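Local coordinates for protein putative esterase (Sulfolobus solfataricus P2, PDB 2RAU) that is probably a lipase or esterase of the alpha/beta-hydrolase superfamily that binds calcium, at residues I69-V74 with F272-P277; P229-D232 with S237-D240. All coordinates share one frame; numbering follows the deposited sequence.

Contact 1: residues I69-V74 with F272-P277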
loop_
_atom_site.group_PDB
_atom_site.type_symbol
_atom_site.label_atom_id
_atom_site.label_comp_id
_atom_site.label_asym_id
_atom_site.label_seq_id
_atom_site.Cartn_x
_atom_site.Cartn_y
_atom_site.Cartn_z
ATOM N N ILE A 69 9.162 -6.342 2.507
ATOM C CA ILE A 69 9.363 -6.382 1.064
ATOM C C ILE A 69 9.420 -7.842 0.612
ATOM O O ILE A 69 10.310 -8.267 -0.135
ATOM C CB ILE A 69 10.602 -5.554 0.603
ATOM C CG1 ILE A 69 10.787 -4.302 1.527
ATOM C CG2 ILE A 69 10.430 -5.061 -0.854
ATOM C CD1 ILE A 69 11.985 -3.426 1.196
ATOM N N SER A 70 8.433 -8.588 1.108
ATOM C CA SER A 70 8.305 -10.000 0.873
ATOM C C SER A 70 6.852 -10.403 0.606
ATOM O O SER A 70 5.912 -9.610 0.853
ATOM C CB SER A 70 8.914 -10.728 2.073
ATOM O OG SER A 70 8.224 -10.538 3.311
ATOM N N TRP A 71 6.686 -11.600 0.026
ATOM C CA TRP A 71 5.368 -12.219 -0.235
ATOM C C TRP A 71 5.380 -13.643 0.252
ATOM O O TRP A 71 6.142 -14.471 -0.245
ATOM C CB TRP A 71 5.102 -12.216 -1.732
ATOM C CG TRP A 71 3.767 -12.727 -2.152
ATOM C CD1 TRP A 71 2.580 -12.057 -2.139
ATOM C CD2 TRP A 71 3.490 -14.028 -2.672
ATOM N NE1 TRP A 71 1.593 -12.856 -2.642
ATOM C CE2 TRP A 71 2.111 -14.089 -2.930
ATOM C CE3 TRP A 71 4.269 -15.167 -2.872
ATOM C CZ2 TRP A 71 1.503 -15.232 -3.447
ATOM C CZ3 TRP A 71 3.681 -16.285 -3.390
ATOM C CH2 TRP A 71 2.314 -16.312 -3.693
ATOM N N ASN A 72 4.599 -13.927 1.287
ATOM C CA ASN A 72 4.566 -15.266 1.825
ATOM C C ASN A 72 5.903 -15.762 2.239
ATOM O O ASN A 72 6.225 -16.956 2.124
ATOM C CB ASN A 72 3.877 -16.225 0.827
ATOM C CG ASN A 72 2.372 -16.025 0.796
ATOM O OD1 ASN A 72 1.710 -15.965 1.846
ATOM N ND2 ASN A 72 1.811 -15.995 -0.387
ATOM N N GLY A 73 6.679 -14.856 2.823
ATOM C CA GLY A 73 8.001 -15.237 3.304
ATOM C C GLY A 73 9.057 -15.385 2.220
ATOM O O GLY A 73 10.170 -15.781 2.529
ATOM N N VAL A 74 8.726 -15.059 0.968
ATOM C CA VAL A 74 9.699 -15.029 -0.121
ATOM C C VAL A 74 10.338 -13.646 -0.112
ATOM O O VAL A 74 9.649 -12.655 -0.290
ATOM C CB VAL A 74 9.077 -15.324 -1.523
ATOM C CG1 VAL A 74 10.143 -15.275 -2.646
ATOM C CG2 VAL A 74 8.304 -16.630 -1.504
ATOM N N PHE A 272 4.746 -7.880 -4.910
ATOM C CA PHE A 272 3.310 -7.663 -4.971
ATOM C C PHE A 272 2.515 -8.983 -4.871
ATOM O O PHE A 272 3.010 -10.030 -5.216
ATOM C CB PHE A 272 2.915 -7.016 -6.300
ATOM C CG PHE A 272 3.137 -5.490 -6.368
ATOM C CD1 PHE A 272 2.860 -4.676 -5.302
ATOM C CD2 PHE A 272 3.596 -4.922 -7.526
ATOM C CE1 PHE A 272 3.037 -3.316 -5.382
ATOM C CE2 PHE A 272 3.759 -3.542 -7.617
ATOM C CZ PHE A 272 3.495 -2.759 -6.531
ATOM N N ASP A 273 1.253 -8.875 -4.418
ATOM C CA ASP A 273 0.256 -9.921 -4.593
ATOM C C ASP A 273 -0.080 -10.055 -6.089
ATOM O O ASP A 273 0.057 -9.122 -6.843
ATOM C CB ASP A 273 -1.030 -9.597 -3.827
ATOM C CG ASP A 273 -0.879 -9.715 -2.312
ATOM O OD1 ASP A 273 -0.228 -10.681 -1.857
ATOM O OD2 ASP A 273 -1.558 -8.931 -1.589
ATOM N N PRO A 274 -0.511 -11.244 -6.525
ATOM C CA PRO A 274 -0.779 -11.436 -7.950
ATOM C C PRO A 274 -2.012 -10.747 -8.525
ATOM O O PRO A 274 -2.073 -10.485 -9.715
ATOM C CB PRO A 274 -0.965 -12.963 -8.054
ATOM C CG PRO A 274 -1.337 -13.395 -6.649
ATOM C CD PRO A 274 -0.632 -12.484 -5.747
ATOM N N TYR A 275 -3.024 -10.554 -7.690
ATOM C CA TYR A 275 -4.348 -10.141 -8.141
ATOM C C TYR A 275 -5.035 -9.154 -7.231
ATOM O O TYR A 275 -4.836 -9.149 -6.014
ATOM C CB TYR A 275 -5.261 -11.350 -8.257
ATOM C CG TYR A 275 -4.776 -12.486 -9.144
ATOM C CD1 TYR A 275 -4.606 -12.284 -10.514
ATOM C CD2 TYR A 275 -4.590 -13.768 -8.641
ATOM C CE1 TYR A 275 -4.192 -13.328 -11.353
ATOM C CE2 TYR A 275 -4.226 -14.812 -9.469
ATOM C CZ TYR A 275 -4.038 -14.574 -10.826
ATOM O OH TYR A 275 -3.681 -15.574 -11.687
ATOM N N TRP A 276 -5.907 -8.362 -7.845
ATOM C CA TRP A 276 -6.678 -7.333 -7.165
ATOM C C TRP A 276 -8.114 -7.413 -7.683
ATOM O O TRP A 276 -8.306 -7.551 -8.847
ATOM C CB TRP A 276 -6.117 -5.961 -7.482
ATOM C CG TRP A 276 -6.657 -4.856 -6.670
ATOM C CD1 TRP A 276 -7.570 -3.903 -7.061
ATOM C CD2 TRP A 276 -6.327 -4.551 -5.306
ATOM N NE1 TRP A 276 -7.820 -3.030 -6.012
ATOM C CE2 TRP A 276 -7.068 -3.408 -4.930
ATOM C CE3 TRP A 276 -5.470 -5.119 -4.369
ATOM C CZ2 TRP A 276 -6.959 -2.828 -3.660
ATOM C CZ3 TRP A 276 -5.359 -4.531 -3.129
ATOM C CH2 TRP A 276 -6.091 -3.396 -2.783
ATOM N N PRO A 277 -9.124 -7.346 -6.792
ATOM C CA PRO A 277 -10.485 -7.471 -7.261
ATOM C C PRO A 277 -10.963 -6.293 -8.085
ATOM O O PRO A 277 -10.741 -5.113 -7.741
ATOM C CB PRO A 277 -11.286 -7.597 -5.965
ATOM C CG PRO A 277 -10.480 -6.786 -4.978
ATOM C CD PRO A 277 -9.054 -7.140 -5.331
#
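Trp71 reaches over from a hairpin to meet Phe272, Asp273 and Pro274, and its side chain carries the contact. CB points toward the other segment. The first torsion sets CG anti to the backbone N (chi1 -176°), which carries the indole out to the loop before strand 275-277. On the five-membered ring, CD1 lies 3.1 Å from Asp273 OD1 and 3.7 Å from Phe272 O. NE1 comes next, and its N-H gives a weak hydrogen bond to OD1 of Asp273, 2.9 Å long but bent to 122° at the hydrogen. OD1 sits between CD1 and NE1, which accounts for the bend. It lies at the edge of the indole, near its plane, and the carboxylate plane is turned 70° from the ring. Farther out, CZ2 packs against CD of Pro274 at 4.2 Å. Over one face of the indole lies ND2 of Asn72. The hairpin, strands 70-71 and 74-75, turns through a type I' beta turn from Trp71 to Val74. Asp273 OD1 also accepts a hydrogen bond from ND1 of His104, whose ring meets the Trp71 indole nearly perpendicularly. One oxygen of the buried Asp273 thus takes two ring N-H groups, and the imidazole probably provides the stronger grip. The chemistry implies a mixed polar and apolar junction that joins hairpin 70-75 to the loop ahead of strand 275-277, which pairs with strand 207-209.

Contact 2: residues P229-D232 with S237-D240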
loop_
_atom_site.group_PDB
_atom_site.type_symbol
_atom_site.label_atom_id
_atom_site.label_comp_id
_atom_site.label_asym_id
_atom_site.label_seq_id
_atom_site.Cartn_x
_atom_site.Cartn_y
_atom_site.Cartn_z
ATOM N N PRO A 229 19.937 -9.251 -22.299
ATOM C CA PRO A 229 19.161 -8.644 -23.362
ATOM C C PRO A 229 17.768 -8.172 -22.987
ATOM O O PRO A 229 17.069 -8.795 -22.203
ATOM C CB PRO A 229 19.045 -9.779 -24.371
ATOM C CG PRO A 229 20.228 -10.597 -24.140
ATOM C CD PRO A 229 20.452 -10.573 -22.698
ATOM N N SER A 230 17.360 -7.070 -23.599
ATOM C CA SER A 230 16.020 -6.551 -23.402
ATOM C C SER A 230 14.985 -7.311 -24.236
ATOM O O SER A 230 15.183 -7.528 -25.428
ATOM C CB SER A 230 15.947 -5.119 -23.874
ATOM O OG SER A 230 14.618 -4.649 -23.732
ATOM N N PRO A 231 13.871 -7.720 -23.629
ATOM C CA PRO A 231 12.788 -8.278 -24.467
ATOM C C PRO A 231 12.248 -7.298 -25.537
ATOM O O PRO A 231 11.679 -7.730 -26.530
ATOM C CB PRO A 231 11.693 -8.595 -23.455
ATOM C CG PRO A 231 12.396 -8.710 -22.128
ATOM C CD PRO A 231 13.576 -7.769 -22.191
ATOM N N ASP A 232 12.395 -5.996 -25.309
ATOM C CA ASP A 232 12.044 -4.952 -26.290
ATOM C C ASP A 232 13.359 -4.406 -26.843
ATOM O O ASP A 232 14.142 -3.783 -26.139
ATOM C CB ASP A 232 11.246 -3.881 -25.606
ATOM C CG ASP A 232 10.976 -2.679 -26.495
ATOM O OD1 ASP A 232 11.593 -2.530 -27.554
ATOM O OD2 ASP A 232 10.177 -1.840 -26.042
ATOM N N SER A 237 19.371 -3.177 -22.496
ATOM C CA SER A 237 19.373 -4.249 -21.520
ATOM C C SER A 237 18.008 -4.436 -20.906
ATOM O O SER A 237 17.165 -3.568 -20.999
ATOM C CB SER A 237 20.323 -3.926 -20.380
ATOM O OG SER A 237 19.858 -2.883 -19.535
ATOM N N ILE A 238 17.824 -5.581 -20.259
ATOM C CA ILE A 238 16.577 -5.858 -19.566
ATOM C C ILE A 238 16.282 -4.840 -18.464
ATOM O O ILE A 238 15.124 -4.420 -18.246
ATOM C CB ILE A 238 16.562 -7.334 -19.060
ATOM C CG1 ILE A 238 15.138 -7.746 -18.645
ATOM C CG2 ILE A 238 17.628 -7.616 -17.969
ATOM C CD1 ILE A 238 14.981 -9.274 -18.425
ATOM N N SER A 239 17.307 -4.465 -17.723
ATOM C CA SER A 239 17.088 -3.508 -16.648
ATOM C C SER A 239 16.707 -2.157 -17.175
ATOM O O SER A 239 15.911 -1.475 -16.556
ATOM C CB SER A 239 18.260 -3.427 -15.668
ATOM O OG SER A 239 19.454 -2.939 -16.255
ATOM N N ASP A 240 17.310 -1.756 -18.286
ATOM C CA ASP A 240 16.973 -0.511 -18.965
ATOM C C ASP A 240 15.487 -0.464 -19.365
ATOM O O ASP A 240 14.802 0.556 -19.182
ATOM C CB ASP A 240 17.808 -0.352 -20.237
ATOM C CG ASP A 240 19.294 -0.063 -19.988
ATOM O OD1 ASP A 240 19.743 0.068 -18.817
ATOM O OD2 ASP A 240 20.008 0.029 -21.020
#
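Pro229 takes part through its backbone; its CB is directed away from the helix start. Its carbonyl O comes to 3.5 Å from CB of Ile238, a van der Waals touch. Ser230 follows, where the CA atoms of the two segments come nearest, 3.9 Å between Ser230 and Ile238. CB of Ser230 rests 3.5 Å from the carbonyl O of Ser237. OG stands anti to the backbone N (chi1 177°) and turns back to its own segment. There it donates to the carbonyl O of Asp232 at 2.6 Å, from above the carbonyl plane. Putting an alanine at Ser230 would probably keep the touch on Ser237 O but leave the Asp232 carbonyl without this donor and the turn freer to move. Pro231 adds the apolar part. Its CD meets CG1 of Ile238 at 3.9 Å, and the two side chains pass at a slant. CG1 of Ile238 lies anti to the backbone N (chi1 -166°), on the side where Pro231 lies. Beyond this, Ile238 packs on Ile218, Tyr221 and Ala222 of helix 218-224. Asp232 ends the segment, its carbonyl held by Ser230. In the second segment, Ser237 is the N-cap of helix 238-248. Its OG accepts from Asp240 N at 3.1 Å, with a fairly straight angle of 160°. The backbones of Ile238 and Ser239 are also hydrogen-bonded to Met228 and Pro226, respectively. The chemistry implies that the two segments meet by van der Waals packing, while the side-chain hydrogen bonds of Ser230 and Ser237 described here stay within their own segments: Ser230 probably steadies the loop, and Ser237 caps the helix.

Overall arrangement
The two contacts have their centres 24 Å apart and their nearest atoms about 15 Å apart, without touching. Contact 1 joins distant positions, bringing the hairpin after helix 63-68 to the loop that leads into strand 275-277. Contact 2 is local: both its segments fall between residues 74 and 272, which contact 1 brings together. It ties the loop after helix 218-224 to the start of helix 238-248. Contact 1 is about 11 Å from the chain centre, measured between centres, and the side chain of Phe272 lies near, but does not touch, what may be a Ser-His-Asp triad. Contact 2 is about 28 Å out, in a peripheral helical part of the insertion between strands 170-176 and 297-302.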